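Local atomic coordinates of inactive poly [ADP-ribose] polymerase RCD1 (Arabidopsis thaliana, PDB entry 5NGO), a protein that carries a poly(ADP-ribose) polymerase domain classed as inactive, and is bound by a downy mildew effector that suppresses plant immunity. Residues Lys14-Gly19 with Val180-Ser185; Glu40-Leu45 with His173-Phe178; Ala69-Leu74 with Val115-Val120; Asn132-Leu135 with Ala141-Phe144. All blocks are in the same frame, centred on the assembly; numbering follows the deposited sequence.

How the contacts relate
The chain opens contact 1 first, at helix 9-19, and closes it last, at the end of strand 174-182. The other three contacts are nested inside this loop. Contact 2 opens next, on helix 37-57, and closes on the start of the same strand. Contacts 3 and 4 follow one another within it. Contact 3 joins the short helix 71-74 to the turn before strand 121-129. Contact 4 bridges strand 134-135 and the loop that follows it. Contacts 1 and 3 touch, through Lys-183 on Asn-118 and Gly-119, with centres about 15 Å apart. Contacts 3 and 4 lie on opposite sides of the chain's centre, their centres about 30 Å apart.

Contact 1 of 4, residues Lys14-Gly19 with Val180-Ser185; sequences KMFAVG and VRFKLS
Phe-16 on the helix and Val-180 on the strand mark the closest backbone approach of residues 14-19 and 180-185, with their CA atoms 8.1 Å apart. No hydrogen bond crosses this gap. It is bridged by side chains, and three buried residues make the contact.

Phe-16 is the helix residue that reaches over. Its CG lies anti to the backbone N (chi1 -171°), which sends the ring out from the helix to the strand. Val-180 and Phe-182 are two apart on the strand, and as alternate residues both direct their side chains at the helix.

The two strand residues meet the Phe-16 ring in different ways. Val-180 puts one methyl, CG1, over a face of the ring, 3.8 Å from the centroid and close to the ring normal. This is a CH-pi contact. Phe-182 offers its own face instead. The Phe-16 atom CZ stands over the middle of that ring, 3.5 Å from Phe-182 CD1. The pair is an edge-to-face stack, with centroids 4.8 Å apart and planes at 53°. The tilt is well short of a right angle, and CE2 of Phe-16 also lies 3.8 Å from CG of Phe-182.

The cluster extends beyond the two segments. Trp-66 of strand 62-68 makes a further edge-to-face pair with Phe-16 and also touches Val-180. Phe-16 also packs on Val-28 of strand 28-33, while the strand backbone is bonded to Met-123 and Arg-121 of strand 121-129. Helix 9-19 is thereby packed against the mixed sheet.

Contact 2 of 4, residues Glu40-Leu45 with His173-Phe178; sequences EARLAL and HIFPEF
Leu-43 and Arg-42 of helix 37-57 pack on Phe-175 of strand 174-182, a helix-on-sheet contact of the poly(ADP-ribose) polymerase fold. The backbones come closest at Leu-43 and Phe-175, where the CA atoms are 6.6 Å apart. The two helix residues meet different parts of one aromatic ring.

The first torsion of Phe-175 (chi1 176°) swings CG opposite the backbone N, and the ring extends toward the helix. Leu-43 takes one face of it. Its CD1 methyl sits 3.9 Å from the ring centroid, off centre toward the rim, in a CH-pi contact. Leu-43 CD1 lies equally near Phe-175 CD2 and CE2, at 3.8 Å from each. Leu-43 CB adds to this at the far end of the ring, 4.0 Å from Phe-175 CZ.

The strand is not regular here. Glu-177 and Phe-178 both face Leu-125 of strand 121-129, which makes a classic beta bulge two residues beyond Phe-175. The carboxylate of Glu-177 forms a salt bridge with Arg-127 of that strand, and Leu-43 packs on the same arginine.

Arg-42 approaches the ring at its edge. The aliphatic atom CG does the touching, 4.1 Å from Phe-175 CD1. The chain then bends at chi3 (-71°). The guanidinium ends nearly coplanar with the ring, the two planes 16° apart, but it does not stack on it. Its NE is hydrogen-bonded to the carbonyl O of Met-78, in helix 77-80. The side chain of Met-78 touches Phe-175 as well, and so does Phe-46, one turn further along helix 37-57.

Contact 3 of 4, residues Ala69-Leu74 with Val115-Val120; sequences AKREVL and VDENGV
Arg-71 and Asp-116 are the closest residues of the two backbones, with CA atoms 6.8 Å apart; one belongs to a short, weakly bonded helix and the other opens a type I beta turn from Asp-116 to Gly-119. The turn is also an Asx turn, because OD1 of Asp-116 accepts the backbone N of Asn-118. Across the contact, Arg-71, Asp-116 and Glu-117 form a salt-bridge network on the protein surface.

Arg-71 carries the whole of one side. Its chain bends at chi3 (79°), and this turns the guanidinium so that two of its nitrogens serve two carboxylates. NH2 forms the shorter salt bridge, 3.2 Å from OE1 of Glu-117. That oxygen comes in obliquely, and the two flat groups are steeply inclined to each other. The bridge from NE to OD2 of Asp-116 is long, at 3.8 Å. Here the oxygen lies at the guanidinium edge, near its plane. Neither pair is a hydrogen bond, so the attraction is probably mainly one of charge.

Asp-116 has stronger polar partners than Arg-71. Its OD2 is hydrogen-bonded to the hydroxyl of Tyr-122, on strand 121-129, and Arg-71 packs on the same tyrosine. The loop ends are closed by a backbone bond from Asp-116 N to Val-120 O. Gly-119 takes a left-handed backbone conformation (phi 84°) at the end of the turn.

Two backbone N-H groups reach OD1 of Asp-116 from opposite faces of the carboxylate: Asn-118 N at 2.9 Å and Val-120 N at 3.1 Å.

Contact 4 of 4, residues Asn132-Leu135 with Ala141-Phe144; sequences NMEL and AQFF
Glu-134 and Gln-142 both hold CG trans to the backbone N (chi1 -173° and -168°), and both chains stay extended beyond it. The two side chains approach from opposite directions, and this reach brings the amide of Gln-142 to the carboxylate of Glu-134, the two planes turned well away from each other. The backbones remain well apart: the nearest CA atoms, those of Glu-134 and Phe-144, are 10.6 Å from each other.

The link is a hydrogen bond from Gln-142 NE2 to Glu-134 OE1, 3.2 Å long and nearly straight at 170°. The acceptor lies almost in the amide plane of Gln-142. The N-H meets OE1 on its syn side, somewhat out of the carboxylate plane. A second, weak bond runs from the same NE2 to Glu-134 OE2, at 3.4 Å.

Gln-142 NE2 has another acceptor, in its own loop. It gives a hydrogen bond to the backbone O of Phe-144, 2.8 Å away and also near the amide plane. With two partners in that plane, the amide is fixed in its rotation. Glu-134 OE2 in turn accepts a hydrogen bond from the backbone N of Gly-146, so the buried carboxylate receives donors at both oxygens. This polar bridge lies at an edge of the mixed sheet. Strand 134-135, outermost within the chain and parallel to strand 153-154, is bonded through Glu-134 to the irregular loop that connects those two strands.

Contact 1 of 4, residues Lys14-Gly19 with Val180-Ser185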
loop_
_atom_site.group_PDB
_atom_site.type_symbol
_atom_site.label_atom_id
_atom_site.label_comp_id
_atom_site.label_asym_id
_atom_site.label_seq_id
_atom_site.Cartn_x
_atom_site.Cartn_y
_atom_site.Cartn_z
ATOM N N LYS A 14 -0.873 -14.504 -7.943
ATOM C CA LYS A 14 0.115 -14.483 -9.019
ATOM C C LYS A 14 1.027 -13.256 -8.970
ATOM O O LYS A 14 2.240 -13.393 -9.106
ATOM C CB LYS A 14 -0.573 -14.591 -10.386
ATOM C CG LYS A 14 -0.817 -16.046 -10.768
ATOM C CD LYS A 14 -2.132 -16.346 -11.504
ATOM C CE LYS A 14 -2.610 -17.763 -11.177
ATOM N NZ LYS A 14 -3.293 -18.440 -12.315
ATOM N N MET A 15 0.447 -12.076 -8.773
ATOM C CA MET A 15 1.224 -10.844 -8.535
ATOM C C MET A 15 2.253 -11.010 -7.415
ATOM O O MET A 15 3.398 -10.586 -7.555
ATOM C CB MET A 15 0.307 -9.666 -8.179
ATOM C CG MET A 15 0.072 -8.670 -9.311
ATOM S SD MET A 15 -0.715 -7.165 -8.687
ATOM C CE MET A 15 -2.409 -7.701 -8.540
ATOM N N PHE A 16 1.831 -11.598 -6.304
ATOM C CA PHE A 16 2.707 -11.799 -5.152
ATOM C C PHE A 16 3.796 -12.846 -5.425
ATOM O O PHE A 16 4.942 -12.676 -4.995
ATOM C CB PHE A 16 1.892 -12.204 -3.921
ATOM C CG PHE A 16 2.693 -12.222 -2.653
ATOM C CD1 PHE A 16 2.859 -11.064 -1.914
ATOM C CD2 PHE A 16 3.285 -13.398 -2.199
ATOM C CE1 PHE A 16 3.602 -11.071 -0.742
ATOM C CE2 PHE A 16 4.039 -13.396 -1.031
ATOM C CZ PHE A 16 4.194 -12.232 -0.305
ATOM N N ALA A 17 3.434 -13.920 -6.129
ATOM C CA ALA A 17 4.384 -15.000 -6.447
ATOM C C ALA A 17 5.489 -14.538 -7.403
ATOM O O ALA A 17 6.669 -14.760 -7.126
ATOM C CB ALA A 17 3.658 -16.214 -7.024
ATOM N N VAL A 18 5.106 -13.872 -8.505
ATOM C CA VAL A 18 6.092 -13.379 -9.469
ATOM C C VAL A 18 6.936 -12.282 -8.802
ATOM O O VAL A 18 8.153 -12.256 -8.964
ATOM C CB VAL A 18 5.455 -12.849 -10.780
ATOM C CG1 VAL A 18 4.642 -13.929 -11.481
ATOM C CG2 VAL A 18 4.657 -11.586 -10.530
ATOM N N GLY A 19 6.291 -11.418 -8.023
ATOM C CA GLY A 19 6.961 -10.312 -7.354
ATOM C C GLY A 19 7.867 -10.646 -6.200
ATOM O O GLY A 19 8.615 -9.781 -5.783
ATOM N N VAL A 180 -2.580 -11.048 1.932
ATOM C CA VAL A 180 -1.839 -12.219 1.492
ATOM C C VAL A 180 -1.087 -12.758 2.697
ATOM O O VAL A 180 -0.275 -12.035 3.286
ATOM C CB VAL A 180 -0.840 -11.858 0.363
ATOM C CG1 VAL A 180 0.014 -13.076 -0.004
ATOM C CG2 VAL A 180 -1.584 -11.363 -0.866
ATOM N N ARG A 181 -1.378 -14.011 3.060
ATOM C CA ARG A 181 -0.669 -14.715 4.124
ATOM C C ARG A 181 0.421 -15.571 3.510
ATOM O O ARG A 181 0.155 -16.342 2.592
ATOM C CB ARG A 181 -1.622 -15.617 4.904
ATOM C CG ARG A 181 -2.678 -14.853 5.663
ATOM C CD ARG A 181 -3.612 -15.766 6.436
ATOM N NE ARG A 181 -4.729 -14.975 6.944
ATOM C CZ ARG A 181 -5.645 -15.395 7.799
ATOM N NH1 ARG A 181 -5.580 -16.606 8.340
ATOM N NH2 ARG A 181 -6.617 -14.562 8.158
ATOM N N PHE A 182 1.640 -15.456 4.040
ATOM C CA PHE A 182 2.790 -16.155 3.474
ATOM C C PHE A 182 3.885 -16.502 4.502
ATOM O O PHE A 182 3.807 -16.109 5.668
ATOM C CB PHE A 182 3.368 -15.334 2.317
ATOM C CG PHE A 182 4.038 -14.055 2.746
ATOM C CD1 PHE A 182 3.290 -12.927 3.052
ATOM C CD2 PHE A 182 5.422 -13.972 2.826
ATOM C CE1 PHE A 182 3.893 -11.751 3.441
ATOM C CE2 PHE A 182 6.040 -12.788 3.210
ATOM C CZ PHE A 182 5.268 -11.673 3.519
ATOM N N LYS A 183 4.883 -17.259 4.042
ATOM C CA LYS A 183 6.100 -17.538 4.823
ATOM C C LYS A 183 7.373 -17.295 4.011
ATOM O O LYS A 183 7.335 -17.316 2.797
ATOM C CB LYS A 183 6.125 -18.972 5.317
ATOM C CG LYS A 183 4.944 -19.371 6.169
ATOM C CD LYS A 183 5.112 -20.760 6.764
ATOM C CE LYS A 183 4.611 -20.771 8.206
ATOM N NZ LYS A 183 4.479 -22.129 8.778
ATOM N N LEU A 184 8.472 -17.076 4.734
ATOM C CA LEU A 184 9.842 -17.032 4.174
ATOM C C LEU A 184 10.776 -17.961 4.956
ATOM O O LEU A 184 10.465 -18.345 6.076
ATOM C CB LEU A 184 10.411 -15.626 4.234
ATOM C CG LEU A 184 9.627 -14.488 3.598
ATOM C CD1 LEU A 184 10.307 -13.157 3.951
ATOM C CD2 LEU A 184 9.492 -14.634 2.077
ATOM N N SER A 185 11.941 -18.268 4.382
ATOM C CA SER A 185 12.982 -19.102 5.022
ATOM C C SER A 185 13.956 -18.337 5.963
ATOM O O SER A 185 13.612 -17.259 6.495
ATOM C CB SER A 185 13.758 -19.846 3.947
ATOM O OG SER A 185 14.528 -18.958 3.161
#

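Contact 2 of 4, residues Glu40-Leu45 with His173-Phe178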
loop_
_atom_site.group_PDB
_atom_site.type_symbol
_atom_site.label_atom_id
_atom_site.label_comp_id
_atom_site.label_asym_id
_atom_site.label_seq_id
_atom_site.Cartn_x
_atom_site.Cartn_y
_atom_site.Cartn_z
ATOM N N GLU A 40 -17.204 -1.735 2.559
ATOM C CA GLU A 40 -18.018 -1.156 1.467
ATOM C C GLU A 40 -18.148 0.363 1.584
ATOM O O GLU A 40 -17.968 1.064 0.581
ATOM C CB GLU A 40 -19.397 -1.803 1.394
ATOM C CG GLU A 40 -19.318 -3.243 0.898
ATOM C CD GLU A 40 -20.604 -4.049 1.054
ATOM O OE1 GLU A 40 -21.670 -3.475 1.418
ATOM O OE2 GLU A 40 -20.526 -5.267 0.764
ATOM N N ALA A 41 -18.431 0.862 2.790
ATOM C CA ALA A 41 -18.512 2.304 3.005
ATOM C C ALA A 41 -17.159 2.979 2.767
ATOM O O ALA A 41 -17.099 4.065 2.184
ATOM C CB ALA A 41 -19.034 2.624 4.398
ATOM N N ARG A 42 -16.084 2.317 3.193
ATOM C CA ARG A 42 -14.727 2.816 2.965
ATOM C C ARG A 42 -14.325 2.804 1.490
ATOM O O ARG A 42 -13.589 3.676 1.053
ATOM C CB ARG A 42 -13.717 2.039 3.815
ATOM C CG ARG A 42 -12.302 2.597 3.720
ATOM C CD ARG A 42 -11.430 2.212 4.883
ATOM N NE ARG A 42 -11.826 2.897 6.121
ATOM C CZ ARG A 42 -11.559 4.168 6.437
ATOM N NH1 ARG A 42 -10.890 4.963 5.597
ATOM N NH2 ARG A 42 -11.994 4.652 7.601
ATOM N N LEU A 43 -14.814 1.833 0.727
ATOM C CA LEU A 43 -14.587 1.778 -0.717
ATOM C C LEU A 43 -15.346 2.883 -1.416
ATOM O O LEU A 43 -14.808 3.510 -2.332
ATOM C CB LEU A 43 -15.016 0.426 -1.303
ATOM C CG LEU A 43 -14.799 0.241 -2.804
ATOM C CD1 LEU A 43 -13.345 0.536 -3.203
ATOM C CD2 LEU A 43 -15.221 -1.177 -3.215
ATOM N N ALA A 44 -16.588 3.126 -1.004
ATOM C CA ALA A 44 -17.366 4.238 -1.540
ATOM C C ALA A 44 -16.669 5.583 -1.293
ATOM O O ALA A 44 -16.640 6.422 -2.192
ATOM C CB ALA A 44 -18.773 4.231 -0.967
ATOM N N LEU A 45 -16.103 5.769 -0.101
ATOM C CA LEU A 45 -15.339 6.988 0.215
ATOM C C LEU A 45 -14.140 7.154 -0.710
ATOM O O LEU A 45 -13.950 8.206 -1.303
ATOM C CB LEU A 45 -14.865 6.955 1.682
ATOM C CG LEU A 45 -14.222 8.205 2.281
ATOM C CD1 LEU A 45 -14.455 8.202 3.789
ATOM C CD2 LEU A 45 -12.742 8.354 2.008
ATOM N N HIS A 173 -6.843 8.331 0.251
ATOM C CA HIS A 173 -6.097 7.932 -0.950
ATOM C C HIS A 173 -5.603 6.466 -0.904
ATOM O O HIS A 173 -4.898 6.046 -1.825
ATOM C CB HIS A 173 -4.914 8.895 -1.126
ATOM C CG HIS A 173 -5.306 10.264 -1.599
ATOM N ND1 HIS A 173 -5.377 10.528 -2.934
ATOM C CD2 HIS A 173 -5.546 11.445 -0.971
ATOM C CE1 HIS A 173 -5.705 11.797 -3.126
ATOM N NE2 HIS A 173 -5.796 12.375 -1.945
ATOM N N ILE A 174 -5.964 5.698 0.134
ATOM C CA ILE A 174 -5.567 4.285 0.237
ATOM C C ILE A 174 -6.770 3.418 0.595
ATOM O O ILE A 174 -7.425 3.672 1.591
ATOM C CB ILE A 174 -4.467 4.063 1.310
ATOM C CG1 ILE A 174 -3.250 4.926 1.007
ATOM C CG2 ILE A 174 -4.067 2.572 1.368
ATOM C CD1 ILE A 174 -2.207 4.940 2.100
ATOM N N PHE A 175 -7.060 2.413 -0.217
ATOM C CA PHE A 175 -8.055 1.417 0.145
ATOM C C PHE A 175 -7.377 0.039 0.283
ATOM O O PHE A 175 -6.992 -0.550 -0.720
ATOM C CB PHE A 175 -9.187 1.344 -0.876
ATOM C CG PHE A 175 -10.177 0.264 -0.586
ATOM C CD1 PHE A 175 -10.966 0.306 0.547
ATOM C CD2 PHE A 175 -10.292 -0.826 -1.433
ATOM C CE1 PHE A 175 -11.878 -0.703 0.825
ATOM C CE2 PHE A 175 -11.206 -1.852 -1.165
ATOM C CZ PHE A 175 -11.987 -1.793 -0.038
ATOM N N PRO A 176 -7.234 -0.472 1.524
ATOM C CA PRO A 176 -6.764 -1.840 1.742
ATOM C C PRO A 176 -7.760 -2.846 1.279
ATOM O O PRO A 176 -8.864 -2.819 1.742
ATOM C CB PRO A 176 -6.569 -1.929 3.267
ATOM C CG PRO A 176 -6.895 -0.603 3.816
ATOM C CD PRO A 176 -7.611 0.184 2.785
ATOM N N GLU A 177 -7.388 -3.710 0.357
ATOM C CA GLU A 177 -8.359 -4.581 -0.281
ATOM C C GLU A 177 -8.146 -6.054 -0.043
ATOM O O GLU A 177 -9.099 -6.784 0.172
ATOM C CB GLU A 177 -8.387 -4.306 -1.790
ATOM C CG GLU A 177 -9.609 -4.905 -2.472
ATOM C CD GLU A 177 -9.807 -4.498 -3.861
ATOM O OE1 GLU A 177 -8.872 -3.949 -4.474
ATOM O OE2 GLU A 177 -10.913 -4.746 -4.386
ATOM N N PHE A 178 -6.898 -6.507 -0.114
ATOM C CA PHE A 178 -6.562 -7.928 -0.042
ATOM C C PHE A 178 -5.474 -8.174 1.002
ATOM O O PHE A 178 -4.605 -7.338 1.170
ATOM C CB PHE A 178 -6.062 -8.436 -1.362
ATOM C CG PHE A 178 -7.064 -8.398 -2.491
ATOM C CD1 PHE A 178 -7.179 -7.287 -3.286
ATOM C CD2 PHE A 178 -7.756 -9.542 -2.843
ATOM C CE1 PHE A 178 -8.092 -7.275 -4.367
ATOM C CE2 PHE A 178 -8.639 -9.558 -3.895
ATOM C CZ PHE A 178 -8.813 -8.432 -4.694
#

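Contact 3 of 4, residues Ala69-Leu74 with Val115-Val120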
loop_
_atom_site.group_PDB
_atom_site.type_symbol
_atom_site.label_atom_id
_atom_site.label_comp_id
_atom_site.label_asym_id
_atom_site.label_seq_id
_atom_site.Cartn_x
_atom_site.Cartn_y
_atom_site.Cartn_z
ATOM N N ALA A 69 2.080 -5.529 6.850
ATOM C CA ALA A 69 1.171 -5.497 7.990
ATOM C C ALA A 69 1.581 -6.533 9.023
ATOM O O ALA A 69 2.674 -7.087 8.951
ATOM C CB ALA A 69 -0.254 -5.741 7.506
ATOM N N LYS A 70 0.722 -6.772 9.996
ATOM C CA LYS A 70 0.891 -7.828 10.977
ATOM C C LYS A 70 -0.492 -8.282 11.388
ATOM O O LYS A 70 -1.461 -7.519 11.243
ATOM C CB LYS A 70 1.705 -7.344 12.178
ATOM C CG LYS A 70 1.201 -6.027 12.753
ATOM C CD LYS A 70 2.139 -5.516 13.812
ATOM C CE LYS A 70 2.102 -3.987 13.923
ATOM N NZ LYS A 70 3.036 -3.512 14.982
ATOM N N ARG A 71 -0.597 -9.498 11.920
ATOM C CA ARG A 71 -1.884 -10.058 12.361
ATOM C C ARG A 71 -2.669 -9.084 13.271
ATOM O O ARG A 71 -3.867 -8.879 13.076
ATOM C CB ARG A 71 -1.683 -11.404 13.055
ATOM C CG ARG A 71 -2.881 -11.935 13.836
ATOM C CD ARG A 71 -2.784 -13.436 14.089
ATOM N NE ARG A 71 -1.874 -13.744 15.200
ATOM C CZ ARG A 71 -2.118 -13.529 16.501
ATOM N NH1 ARG A 71 -3.257 -12.966 16.915
ATOM N NH2 ARG A 71 -1.179 -13.843 17.393
ATOM N N GLU A 72 -1.977 -8.461 14.224
ATOM C CA GLU A 72 -2.612 -7.628 15.246
ATOM C C GLU A 72 -3.370 -6.383 14.735
ATOM O O GLU A 72 -4.366 -5.986 15.343
ATOM C CB GLU A 72 -1.591 -7.223 16.334
ATOM C CG GLU A 72 -1.135 -8.371 17.250
ATOM C CD GLU A 72 0.204 -8.123 17.959
ATOM O OE1 GLU A 72 0.574 -6.939 18.164
ATOM O OE2 GLU A 72 0.892 -9.118 18.324
ATOM N N VAL A 73 -2.937 -5.781 13.617
ATOM C CA VAL A 73 -3.578 -4.562 13.084
ATOM C C VAL A 73 -4.720 -4.810 12.080
ATOM O O VAL A 73 -5.478 -3.884 11.788
ATOM C CB VAL A 73 -2.525 -3.611 12.442
ATOM C CG1 VAL A 73 -2.135 -4.080 11.039
ATOM C CG2 VAL A 73 -3.014 -2.162 12.439
ATOM N N LEU A 74 -4.857 -6.033 11.568
ATOM C CA LEU A 74 -5.870 -6.361 10.547
ATOM C C LEU A 74 -7.299 -6.054 10.986
ATOM O O LEU A 74 -8.063 -5.444 10.240
ATOM C CB LEU A 74 -5.815 -7.839 10.162
ATOM C CG LEU A 74 -4.567 -8.364 9.445
ATOM C CD1 LEU A 74 -4.819 -9.819 9.055
ATOM C CD2 LEU A 74 -4.209 -7.529 8.219
ATOM N N VAL A 115 6.531 -11.691 11.537
ATOM C CA VAL A 115 6.098 -13.058 11.815
ATOM C C VAL A 115 5.200 -13.095 13.062
ATOM O O VAL A 115 5.495 -12.446 14.053
ATOM C CB VAL A 115 7.331 -13.990 11.984
ATOM C CG1 VAL A 115 7.010 -15.244 12.759
ATOM C CG2 VAL A 115 7.898 -14.361 10.636
ATOM N N ASP A 116 4.100 -13.842 12.979
ATOM C CA ASP A 116 3.230 -14.106 14.133
ATOM C C ASP A 116 3.682 -15.404 14.828
ATOM O O ASP A 116 4.702 -15.987 14.462
ATOM C CB ASP A 116 1.741 -14.132 13.723
ATOM C CG ASP A 116 1.327 -15.372 12.910
ATOM O OD1 ASP A 116 2.120 -16.321 12.710
ATOM O OD2 ASP A 116 0.156 -15.392 12.461
ATOM N N GLU A 117 2.909 -15.862 15.810
ATOM C CA GLU A 117 3.297 -17.025 16.605
ATOM C C GLU A 117 3.534 -18.315 15.786
ATOM O O GLU A 117 4.280 -19.188 16.227
ATOM C CB GLU A 117 2.289 -17.276 17.720
ATOM C CG GLU A 117 0.882 -17.608 17.247
ATOM C CD GLU A 117 -0.101 -17.712 18.393
ATOM O OE1 GLU A 117 -0.774 -16.694 18.682
ATOM O OE2 GLU A 117 -0.224 -18.806 19.008
ATOM N N ASN A 118 2.913 -18.428 14.603
ATOM C CA ASN A 118 3.027 -19.619 13.746
ATOM C C ASN A 118 4.012 -19.502 12.568
ATOM O O ASN A 118 4.063 -20.405 11.708
ATOM C CB ASN A 118 1.633 -19.985 13.209
ATOM C CG ASN A 118 0.635 -20.278 14.328
ATOM O OD1 ASN A 118 0.845 -21.157 15.155
ATOM N ND2 ASN A 118 -0.454 -19.545 14.360
ATOM N N GLY A 119 4.781 -18.416 12.501
ATOM C CA GLY A 119 5.687 -18.191 11.367
ATOM C C GLY A 119 5.041 -17.545 10.139
ATOM O O GLY A 119 5.682 -17.452 9.106
ATOM N N VAL A 120 3.814 -17.066 10.276
ATOM C CA VAL A 120 3.068 -16.540 9.137
ATOM C C VAL A 120 3.239 -15.021 9.098
ATOM O O VAL A 120 3.254 -14.357 10.130
ATOM C CB VAL A 120 1.566 -16.957 9.206
ATOM C CG1 VAL A 120 0.737 -16.346 8.100
ATOM C CG2 VAL A 120 1.404 -18.458 9.221
#

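Contact 4 of 4, residues Asn132-Leu135 with Ala141-Phe144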
loop_
_atom_site.group_PDB
_atom_site.type_symbol
_atom_site.label_atom_id
_atom_site.label_comp_id
_atom_site.label_asym_id
_atom_site.label_seq_id
_atom_site.Cartn_x
_atom_site.Cartn_y
_atom_site.Cartn_z
ATOM N N ASN A 132 -1.084 13.144 -9.514
ATOM C CA ASN A 132 0.145 13.707 -10.078
ATOM C C ASN A 132 1.309 13.395 -9.177
ATOM O O ASN A 132 1.486 14.036 -8.131
ATOM C CB ASN A 132 0.044 15.224 -10.226
ATOM C CG ASN A 132 -0.748 15.617 -11.422
ATOM O OD1 ASN A 132 -1.637 16.413 -11.334
ATOM N ND2 ASN A 132 -0.381 15.075 -12.571
ATOM N N MET A 133 2.132 12.440 -9.593
ATOM C CA MET A 133 3.194 11.926 -8.740
ATOM C C MET A 133 4.374 12.883 -8.641
ATOM O O MET A 133 4.863 13.363 -9.656
ATOM C CB MET A 133 3.682 10.569 -9.264
ATOM C CG MET A 133 2.602 9.523 -9.283
ATOM S SD MET A 133 3.166 7.900 -9.737
ATOM C CE MET A 133 4.123 7.448 -8.379
ATOM N N GLU A 134 4.817 13.150 -7.412
ATOM C CA GLU A 134 6.045 13.902 -7.172
ATOM C C GLU A 134 7.226 12.925 -7.134
ATOM O O GLU A 134 7.227 11.962 -6.367
ATOM C CB GLU A 134 5.956 14.631 -5.834
ATOM C CG GLU A 134 7.099 15.578 -5.549
ATOM C CD GLU A 134 6.991 16.295 -4.208
ATOM O OE1 GLU A 134 8.025 16.810 -3.731
ATOM O OE2 GLU A 134 5.896 16.329 -3.601
ATOM N N LEU A 135 8.235 13.185 -7.966
ATOM C CA LEU A 135 9.525 12.498 -7.869
ATOM C C LEU A 135 10.224 13.044 -6.625
ATOM O O LEU A 135 10.473 14.256 -6.566
ATOM C CB LEU A 135 10.374 12.743 -9.125
ATOM C CG LEU A 135 11.777 12.110 -9.288
ATOM C CD1 LEU A 135 11.832 10.691 -8.713
ATOM C CD2 LEU A 135 12.280 12.193 -10.739
ATOM N N ALA A 141 12.861 15.499 6.050
ATOM C CA ALA A 141 11.845 16.257 6.793
ATOM C C ALA A 141 10.526 16.496 6.041
ATOM O O ALA A 141 9.687 17.240 6.543
ATOM C CB ALA A 141 12.434 17.595 7.231
ATOM N N GLN A 142 10.331 15.907 4.857
ATOM C CA GLN A 142 9.097 16.159 4.094
ATOM C C GLN A 142 7.971 15.317 4.695
ATOM O O GLN A 142 8.141 14.125 4.936
ATOM C CB GLN A 142 9.267 15.856 2.596
ATOM C CG GLN A 142 8.134 16.376 1.721
ATOM C CD GLN A 142 8.393 16.263 0.223
ATOM O OE1 GLN A 142 9.462 15.848 -0.198
ATOM N NE2 GLN A 142 7.408 16.650 -0.590
ATOM N N PHE A 143 6.846 15.965 4.990
ATOM C CA PHE A 143 5.627 15.284 5.463
ATOM C C PHE A 143 4.382 15.664 4.648
ATOM O O PHE A 143 3.282 15.197 4.948
ATOM C CB PHE A 143 5.417 15.508 6.973
ATOM C CG PHE A 143 5.272 16.956 7.379
ATOM C CD1 PHE A 143 6.394 17.775 7.509
ATOM C CD2 PHE A 143 4.020 17.488 7.684
ATOM C CE1 PHE A 143 6.273 19.107 7.888
ATOM C CE2 PHE A 143 3.890 18.816 8.084
ATOM C CZ PHE A 143 5.019 19.628 8.185
ATOM N N PHE A 144 4.567 16.460 3.596
ATOM C CA PHE A 144 3.495 16.787 2.687
ATOM C C PHE A 144 4.007 17.089 1.277
ATOM O O PHE A 144 5.200 17.197 1.039
ATOM C CB PHE A 144 2.618 17.920 3.245
ATOM C CG PHE A 144 3.315 19.257 3.372
ATOM C CD1 PHE A 144 3.980 19.593 4.549
ATOM C CD2 PHE A 144 3.298 20.183 2.322
ATOM C CE1 PHE A 144 4.612 20.840 4.689
ATOM C CE2 PHE A 144 3.937 21.421 2.458
ATOM C CZ PHE A 144 4.593 21.748 3.636
#